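Local structure of TagI restriction endonuclease (Thermocrispum agreste, 6GHS) at residues A[217-231]-A[241-254]. The protein probably cleaves DNA carrying modified cytosines such as 5-methylcytosine, pairing an SRA domain that recognises the modified base with an HNH nuclease domain. Sequence-based numbering, arbitrary orientation.
Sequences IEVDVGPYSQGAHIR and DVESNMLCLCPNDH. With ZN (zinc ion), chain B.
Gln226 and Leu249 pair through both backbone N-H groups, as do Ala228 and Leu247; these four bonds join antiparallel strands 226-229 and 246-249, with helix 251-258 following directly. This is the ββα-metal framework expected of an HNH nuclease.

Among the side-chain bonds, the Gln226 amide bridges two partners. Its NE2 donates to His254 ND1 at 2.8 Å, with ND1 in the plane of the amide but the amide N tilted 21° from the imidazole plane. Gln226 OE1 accepts from Tyr224 OH at 2.9 Å, on a lone pair in the carbonyl plane. A leucine here would probably leave His254 ND1 without its donor and Tyr224 OH without this acceptor, freeing the imidazole to turn. Further along, His229 NE2 gives a 2.7 Å bond to Asp241 OD1; the carboxylate lies at the ring edge but is met from above its own plane, and its OD2 accepts from Ser195 N. Just past strand 226-229 and just before strand 246-249, Asn245 CG lies anti to the backbone N (chi1 -177°), which carries the amide across to Arg231: Asn245 OD1 accepts Arg231 N at 2.7 Å, while ND2 returns a bond to Arg231 O and also serves Pro240 O.

Apolar contacts fill in between. The Met246 chain bends at its last torsion (chi3 -70°), laying CE over one face of His229, 3.5 Å from the ring centroid, a CH-pi contact. Ala228 CB sits over a face of the His254 ring, 3.8 Å from the centroid, in a second CH-pi contact, and Pro251 CG meets the edge of the Tyr224 ring at CE2, 3.7 Å away.

Cys250, at the N-cap, accepts a bond from Asp253 N through SG and, with Asp253 OD2, Cys210 and Cys213, binds zinc. The zinc is probably structural, tying the start of helix 251-258 to Cys210 and Cys213, while the Gln226 bond to ND1 helps set the rotation of His254, whose side chain approaches a bound sodium ion.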
ATOM      1  N   ILE A 217      -0.681   7.700  15.734  1.00 34.27           N
ATOM      2  CA  ILE A 217      -1.514   6.529  15.638  1.00 34.28           C
ATOM      3  C   ILE A 217      -0.855   5.505  16.550  1.00 33.87           C
ATOM      4  O   ILE A 217       0.317   5.175  16.369  1.00 31.39           O
ATOM      5  CB  ILE A 217      -1.554   6.018  14.186  1.00 35.66           C
ATOM      6  CG1 ILE A 217      -2.123   7.086  13.246  1.00 36.76           C
ATOM      7  CG2 ILE A 217      -2.356   4.738  14.065  1.00 36.13           C
ATOM      8  CD1 ILE A 217      -3.590   7.388  13.459  1.00 37.37           C
ATOM      9  N   GLU A 218      -1.599   5.036  17.546  1.00 35.18           N
ATOM     10  CA  GLU A 218      -1.131   3.997  18.449  1.00 36.60           C
ATOM     11  C   GLU A 218      -1.716   2.669  17.994  1.00 32.05           C
ATOM     12  O   GLU A 218      -2.925   2.541  17.862  1.00 30.94           O
ATOM     13  CB  GLU A 218      -1.538   4.308  19.901  1.00 44.03           C
ATOM     14  CG  GLU A 218      -0.578   5.226  20.681  1.00 51.89           C
ATOM     15  CD  GLU A 218       0.697   4.517  21.181  1.00 61.70           C
ATOM     16  OE1 GLU A 218       0.635   3.312  21.563  1.00 69.37           O
ATOM     17  OE2 GLU A 218       1.776   5.168  21.203  1.00 64.71           O
ATOM     18  N   VAL A 219      -0.853   1.694  17.742  1.00 29.43           N
ATOM     19  CA  VAL A 219      -1.276   0.314  17.485  1.00 29.18           C
ATOM     20  C   VAL A 219      -0.741  -0.606  18.601  1.00 28.08           C
ATOM     21  O   VAL A 219      -0.156  -0.115  19.595  1.00 27.85           O
ATOM     22  CB  VAL A 219      -0.880  -0.159  16.056  1.00 29.86           C
ATOM     23  CG1 VAL A 219      -1.516   0.735  15.007  1.00 29.84           C
ATOM     24  CG2 VAL A 219       0.627  -0.192  15.845  1.00 29.91           C
ATOM     25  N   ASP A 220      -0.957  -1.919  18.453  1.00 26.91           N
ATOM     26  CA  ASP A 220      -0.614  -2.884  19.508  1.00 27.37           C
ATOM     27  C   ASP A 220       0.828  -2.805  19.956  1.00 27.41           C
ATOM     28  O   ASP A 220       1.094  -2.746  21.140  1.00 28.36           O
ATOM     29  CB  ASP A 220      -1.000  -4.339  19.156  1.00 27.55           C
ATOM     30  CG  ASP A 220      -0.370  -4.855  17.857  1.00 27.57           C
ATOM     31  OD1 ASP A 220       0.237  -4.081  17.102  1.00 28.04           O
ATOM     32  OD2 ASP A 220      -0.503  -6.061  17.585  1.00 27.59           O
ATOM     33  N   VAL A 221       1.750  -2.766  19.010  1.00 27.93           N
ATOM     34  CA  VAL A 221       3.164  -2.745  19.349  1.00 29.51           C
ATOM     35  C   VAL A 221       3.688  -1.370  19.767  1.00 28.93           C
ATOM     36  O   VAL A 221       4.707  -1.293  20.443  1.00 29.49           O
ATOM     37  CB  VAL A 221       4.029  -3.342  18.211  1.00 31.26           C
ATOM     38  CG1 VAL A 221       4.148  -2.401  17.020  1.00 31.46           C
ATOM     39  CG2 VAL A 221       5.416  -3.711  18.724  1.00 32.84           C
ATOM     40  N   GLY A 222       3.015  -0.295  19.368  1.00 28.92           N
ATOM     41  CA  GLY A 222       3.509   1.042  19.657  1.00 29.80           C
ATOM     42  C   GLY A 222       3.015   2.080  18.677  1.00 30.84           C
ATOM     43  O   GLY A 222       1.957   1.879  18.105  1.00 31.36           O
ATOM     44  N   PRO A 223       3.777   3.195  18.483  1.00 33.09           N
ATOM     45  CA  PRO A 223       3.393   4.303  17.587  1.00 32.46           C
ATOM     46  C   PRO A 223       3.561   3.967  16.120  1.00 31.65           C
ATOM     47  O   PRO A 223       4.414   3.152  15.780  1.00 32.64           O
ATOM     48  CB  PRO A 223       4.383   5.424  17.943  1.00 33.63           C
ATOM     49  CG  PRO A 223       5.133   4.965  19.146  1.00 34.95           C
ATOM     50  CD  PRO A 223       5.082   3.473  19.118  1.00 34.65           C
ATOM     51  N   TYR A 224       2.779   4.628  15.271  1.00 30.21           N
ATOM     52  CA  TYR A 224       2.771   4.368  13.840  1.00 29.90           C
ATOM     53  C   TYR A 224       2.634   5.650  13.010  1.00 30.79           C
ATOM     54  O   TYR A 224       1.801   6.501  13.302  1.00 32.51           O
ATOM     55  CB  TYR A 224       1.612   3.440  13.488  1.00 29.54           C
ATOM     56  CG  TYR A 224       1.499   3.244  12.003  1.00 29.56           C
ATOM     57  CD1 TYR A 224       2.327   2.348  11.347  1.00 29.51           C
ATOM     58  CD2 TYR A 224       0.617   3.997  11.243  1.00 29.29           C
ATOM     59  CE1 TYR A 224       2.258   2.175   9.979  1.00 29.26           C
ATOM     60  CE2 TYR A 224       0.554   3.832   9.873  1.00 29.25           C
ATOM     61  CZ  TYR A 224       1.375   2.915   9.253  1.00 28.84           C
ATOM     62  OH  TYR A 224       1.325   2.747   7.907  1.00 28.44           O
ATOM     63  N   SER A 225       3.413   5.769  11.943  1.00 30.66           N
ATOM     64  CA  SER A 225       3.266   6.893  11.024  1.00 30.40           C
ATOM     65  C   SER A 225       3.768   6.511   9.641  1.00 31.32           C
ATOM     66  O   SER A 225       4.210   5.378   9.423  1.00 32.38           O
ATOM     67  CB  SER A 225       4.005   8.123  11.560  1.00 30.27           C
ATOM     68  OG  SER A 225       5.413   7.953  11.527  1.00 30.45           O
ATOM     69  N   GLN A 226       3.672   7.449   8.707  1.00 31.92           N
ATOM     70  CA  GLN A 226       4.125   7.244   7.349  1.00 32.80           C
ATOM     71  C   GLN A 226       5.111   8.343   6.957  1.00 32.79           C
ATOM     72  O   GLN A 226       4.910   9.516   7.252  1.00 31.26           O
ATOM     73  CB  GLN A 226       2.922   7.185   6.388  1.00 33.83           C
ATOM     74  CG  GLN A 226       2.447   5.765   6.059  1.00 34.66           C
ATOM     75  CD  GLN A 226       0.968   5.677   5.687  1.00 34.56           C
ATOM     76  OE1 GLN A 226       0.255   4.796   6.167  1.00 33.73           O
ATOM     77  NE2 GLN A 226       0.503   6.588   4.832  1.00 33.55           N
ATOM     78  N   GLY A 227       6.194   7.934   6.312  1.00 34.37           N
ATOM     79  CA  GLY A 227       7.143   8.854   5.698  1.00 35.62           C
ATOM     80  C   GLY A 227       6.666   9.211   4.305  1.00 37.07           C
ATOM     81  O   GLY A 227       6.463   8.330   3.456  1.00 38.42           O
ATOM     82  N   ALA A 228       6.493  10.506   4.070  1.00 38.38           N
ATOM     83  CA  ALA A 228       5.901  11.011   2.843  1.00 39.28           C
ATOM     84  C   ALA A 228       6.881  11.966   2.178  1.00 38.93           C
ATOM     85  O   ALA A 228       7.169  13.041   2.715  1.00 37.84           O
ATOM     86  CB  ALA A 228       4.586  11.715   3.158  1.00 39.25           C
ATOM     87  N   HIS A 229       7.392  11.566   1.016  1.00 38.19           N
ATOM     88  CA  HIS A 229       8.253  12.431   0.234  1.00 37.89           C
ATOM     89  C   HIS A 229       7.466  13.623  -0.265  1.00 36.24           C
ATOM     90  O   HIS A 229       6.301  13.502  -0.600  1.00 35.18           O
ATOM     91  CB  HIS A 229       8.854  11.697  -0.953  1.00 39.48           C
ATOM     92  CG  HIS A 229       9.895  10.691  -0.580  1.00 41.52           C
ATOM     93  ND1 HIS A 229       9.622   9.346  -0.452  1.00 42.97           N
ATOM     94  CD2 HIS A 229      11.218  10.831  -0.329  1.00 42.84           C
ATOM     95  CE1 HIS A 229      10.730   8.702  -0.127  1.00 42.80           C
ATOM     96  NE2 HIS A 229      11.715   9.578  -0.050  1.00 42.99           N
ATOM     97  N   ILE A 230       8.128  14.768  -0.326  1.00 36.18           N
ATOM     98  CA  ILE A 230       7.488  16.032  -0.660  1.00 36.18           C
ATOM     99  C   ILE A 230       7.515  16.167  -2.177  1.00 37.68           C
ATOM    100  O   ILE A 230       6.466  16.271  -2.816  1.00 37.30           O
ATOM    101  CB  ILE A 230       8.179  17.215   0.051  1.00 35.15           C
ATOM    102  CG1 ILE A 230       8.236  16.951   1.569  1.00 36.04           C
ATOM    103  CG2 ILE A 230       7.448  18.514  -0.218  1.00 34.10           C
ATOM    104  CD1 ILE A 230       8.883  18.043   2.392  1.00 36.09           C
ATOM    105  N   ARG A 231       8.715  16.145  -2.747  1.00 39.64           N
ATOM    106  CA  ARG A 231       8.884  16.045  -4.198  1.00 41.06           C
ATOM    107  C   ARG A 231       9.041  14.575  -4.566  1.00 39.47           C
ATOM    108  O   ARG A 231      10.044  13.969  -4.190  1.00 36.98           O
ATOM    109  CB  ARG A 231      10.117  16.804  -4.653  1.00 44.39           C
ATOM    110  CG  ARG A 231      10.412  16.655  -6.133  1.00 46.79           C
ATOM    111  CD  ARG A 231      11.675  17.394  -6.505  1.00 49.27           C
ATOM    112  NE  ARG A 231      11.848  17.427  -7.949  1.00 51.59           N
ATOM    113  CZ  ARG A 231      12.711  18.206  -8.592  1.00 55.40           C
ATOM    114  NH1 ARG A 231      13.518  19.033  -7.927  1.00 57.05           N
ATOM    115  NH2 ARG A 231      12.763  18.158  -9.922  1.00 58.01           N
ATOM    116  N   ASP A 241      15.805  10.913  -2.244  1.00 41.69           N
ATOM    117  CA  ASP A 241      15.352  10.147  -1.086  1.00 40.19           C
ATOM    118  C   ASP A 241      16.164  10.585   0.127  1.00 38.23           C
ATOM    119  O   ASP A 241      17.113   9.913   0.529  1.00 37.06           O
ATOM    120  CB  ASP A 241      15.482   8.638  -1.353  1.00 39.09           C
ATOM    121  CG  ASP A 241      14.924   7.783  -0.222  1.00 38.84           C
ATOM    122  OD1 ASP A 241      14.040   8.239   0.551  1.00 35.70           O
ATOM    123  OD2 ASP A 241      15.379   6.624  -0.125  1.00 39.88           O
ATOM    124  N   VAL A 242      15.795  11.735   0.684  1.00 38.12           N
ATOM    125  CA  VAL A 242      16.479  12.287   1.854  1.00 39.93           C
ATOM    126  C   VAL A 242      15.544  12.972   2.848  1.00 39.24           C
ATOM    127  O   VAL A 242      14.447  13.421   2.506  1.00 36.74           O
ATOM    128  CB  VAL A 242      17.598  13.286   1.457  1.00 41.03           C
ATOM    129  CG1 VAL A 242      18.742  12.560   0.763  1.00 41.85           C
ATOM    130  CG2 VAL A 242      17.049  14.416   0.589  1.00 41.84           C
ATOM    131  N   GLU A 243      16.057  13.110   4.065  1.00 40.06           N
ATOM    132  CA  GLU A 243      15.313  13.616   5.216  1.00 41.51           C
ATOM    133  C   GLU A 243      14.668  14.959   4.918  1.00 42.04           C
ATOM    134  O   GLU A 243      13.570  15.239   5.397  1.00 42.18           O
ATOM    135  CB  GLU A 243      16.232  13.757   6.446  1.00 42.78           C
ATOM    136  CG  GLU A 243      16.775  12.445   7.029  1.00 43.93           C
ATOM    137  CD  GLU A 243      17.989  11.849   6.293  1.00 45.73           C
ATOM    138  OE1 GLU A 243      18.469  12.412   5.270  1.00 44.71           O
ATOM    139  OE2 GLU A 243      18.466  10.781   6.743  1.00 47.88           O
ATOM    140  N   SER A 244      15.356  15.782   4.125  1.00 44.20           N
ATOM    141  CA  SER A 244      14.872  17.122   3.755  1.00 45.64           C
ATOM    142  C   SER A 244      13.703  17.130   2.746  1.00 44.89           C
ATOM    143  O   SER A 244      13.015  18.153   2.593  1.00 44.66           O
ATOM    144  CB  SER A 244      16.040  17.966   3.225  1.00 45.95           C
ATOM    145  OG  SER A 244      16.778  17.249   2.249  1.00 47.74           O
ATOM    146  N   ASN A 245      13.484  15.998   2.073  1.00 41.65           N
ATOM    147  CA  ASN A 245      12.406  15.845   1.110  1.00 39.08           C
ATOM    148  C   ASN A 245      11.364  14.850   1.644  1.00 37.91           C
ATOM    149  O   ASN A 245      10.868  14.002   0.910  1.00 37.66           O
ATOM    150  CB  ASN A 245      13.028  15.353  -0.196  1.00 38.81           C
ATOM    151  CG  ASN A 245      12.027  15.225  -1.321  1.00 37.82           C
ATOM    152  OD1 ASN A 245      11.030  15.942  -1.376  1.00 35.75           O
ATOM    153  ND2 ASN A 245      12.285  14.287  -2.223  1.00 38.40           N
ATOM    154  N   MET A 246      11.028  14.959   2.926  1.00 36.84           N
ATOM    155  CA  MET A 246      10.142  13.995   3.575  1.00 35.70           C
ATOM    156  C   MET A 246       9.442  14.598   4.779  1.00 35.01           C
ATOM    157  O   MET A 246      10.039  15.386   5.505  1.00 35.41           O
ATOM    158  CB  MET A 246      10.933  12.777   4.029  1.00 34.86           C
ATOM    159  CG  MET A 246      10.076  11.738   4.721  1.00 35.04           C
ATOM    160  SD  MET A 246      10.904  10.162   4.876  1.00 35.50           S
ATOM    161  CE  MET A 246      10.935   9.616   3.168  1.00 36.36           C
ATOM    162  N   LEU A 247       8.183  14.206   4.981  1.00 34.49           N
ATOM    163  CA  LEU A 247       7.400  14.583   6.164  1.00 33.60           C
ATOM    164  C   LEU A 247       6.877  13.339   6.865  1.00 32.84           C
ATOM    165  O   LEU A 247       6.450  12.394   6.206  1.00 35.05           O
ATOM    166  CB  LEU A 247       6.189  15.428   5.772  1.00 32.82           C
ATOM    167  CG  LEU A 247       6.405  16.700   4.956  1.00 32.60           C
ATOM    168  CD1 LEU A 247       5.089  17.110   4.303  1.00 32.92           C
ATOM    169  CD2 LEU A 247       6.950  17.810   5.833  1.00 32.44           C
ATOM    170  N   CYS A 248       6.893  13.349   8.193  1.00 30.48           N
ATOM    171  CA  CYS A 248       6.172  12.349   8.984  1.00 28.82           C
ATOM    172  C   CYS A 248       4.686  12.740   9.054  1.00 27.18           C
ATOM    173  O   CYS A 248       4.350  13.817   9.538  1.00 26.36           O
ATOM    174  CB  CYS A 248       6.770  12.274  10.387  1.00 28.86           C
ATOM    175  SG  CYS A 248       5.934  11.158  11.525  1.00 28.17           S
ATOM    176  N   LEU A 249       3.811  11.866   8.560  1.00 26.30           N
ATOM    177  CA  LEU A 249       2.363  12.116   8.505  1.00 25.77           C
ATOM    178  C   LEU A 249       1.528  10.918   8.933  1.00 24.53           C
ATOM    179  O   LEU A 249       1.950   9.781   8.761  1.00 24.68           O
ATOM    180  CB  LEU A 249       1.937  12.433   7.084  1.00 26.32           C
ATOM    181  CG  LEU A 249       2.601  13.585   6.363  1.00 27.39           C
ATOM    182  CD1 LEU A 249       2.063  13.630   4.942  1.00 27.79           C
ATOM    183  CD2 LEU A 249       2.324  14.893   7.075  1.00 28.09           C
ATOM    184  N   CYS A 250       0.311  11.179   9.414  1.00 23.32           N
ATOM    185  CA  CYS A 250      -0.648  10.115   9.687  1.00 23.05           C
ATOM    186  C   CYS A 250      -1.154   9.633   8.342  1.00 23.86           C
ATOM    187  O   CYS A 250      -1.041  10.360   7.349  1.00 25.33           O
ATOM    188  CB  CYS A 250      -1.817  10.600  10.541  1.00 22.51           C
ATOM    189  SG  CYS A 250      -2.720  11.954   9.792  1.00 21.76           S
ATOM    190  N   PRO A 251      -1.698   8.408   8.283  1.00 24.44           N
ATOM    191  CA  PRO A 251      -2.197   7.882   7.004  1.00 24.98           C
ATOM    192  C   PRO A 251      -3.203   8.754   6.268  1.00 25.95           C
ATOM    193  O   PRO A 251      -3.115   8.832   5.050  1.00 25.64           O
ATOM    194  CB  PRO A 251      -2.837   6.569   7.403  1.00 25.08           C
ATOM    195  CG  PRO A 251      -2.002   6.122   8.547  1.00 24.95           C
ATOM    196  CD  PRO A 251      -1.596   7.349   9.300  1.00 24.36           C
ATOM    197  N   ASN A 252      -4.121   9.406   6.997  1.00 28.28           N
ATOM    198  CA  ASN A 252      -5.133  10.312   6.398  1.00 29.30           C
ATOM    199  C   ASN A 252      -4.473  11.505   5.720  1.00 28.45           C
ATOM    200  O   ASN A 252      -4.770  11.797   4.564  1.00 28.70           O
ATOM    201  CB  ASN A 252      -6.171  10.818   7.430  1.00 30.31           C
ATOM    202  CG  ASN A 252      -7.163   9.745   7.867  1.00 30.72           C
ATOM    203  OD1 ASN A 252      -7.021   8.579   7.535  1.00 32.25           O
ATOM    204  ND2 ASN A 252      -8.165  10.143   8.637  1.00 30.59           N
ATOM    205  N   ASP A 253      -3.570  12.177   6.421  1.00 27.68           N
ATOM    206  CA  ASP A 253      -2.900  13.332   5.830  1.00 29.06           C
ATOM    207  C   ASP A 253      -1.952  12.979   4.688  1.00 28.30           C
ATOM    208  O   ASP A 253      -1.836  13.760   3.746  1.00 28.44           O
ATOM    209  CB  ASP A 253      -2.202  14.194   6.890  1.00 30.28           C
ATOM    210  CG  ASP A 253      -3.196  14.934   7.783  1.00 31.23           C
ATOM    211  OD1 ASP A 253      -4.268  15.336   7.302  1.00 33.28           O
ATOM    212  OD2 ASP A 253      -2.919  15.112   8.980  1.00 31.69           O
ATOM    213  N   HIS A 254      -1.319  11.806   4.734  1.00 28.05           N
ATOM    214  CA  HIS A 254      -0.521  11.323   3.583  1.00 27.75           C
ATOM    215  C   HIS A 254      -1.362  11.351   2.287  1.00 27.46           C
ATOM    216  O   HIS A 254      -0.935  11.905   1.274  1.00 26.88           O
ATOM    217  CB  HIS A 254       0.036   9.906   3.839  1.00 27.19           C
ATOM    218  CG  HIS A 254       1.130   9.491   2.897  1.00 26.59           C
ATOM    219  ND1 HIS A 254       1.902   8.373   3.114  1.00 26.42           N
ATOM    220  CD2 HIS A 254       1.584  10.039   1.742  1.00 26.72           C
ATOM    221  CE1 HIS A 254       2.782   8.248   2.136  1.00 26.96           C
ATOM    222  NE2 HIS A 254       2.608   9.244   1.288  1.00 26.59           N
TER
HETATM  223 ZN    ZN B 401      -2.325  14.074  10.425  1.00 37.16          ZN
HETATM  224  O   HOH W   1      -2.405   6.397   3.123  1.00 26.57           O
HETATM  225  O   HOH W   2       4.434  11.583  -0.157  1.00 45.96           O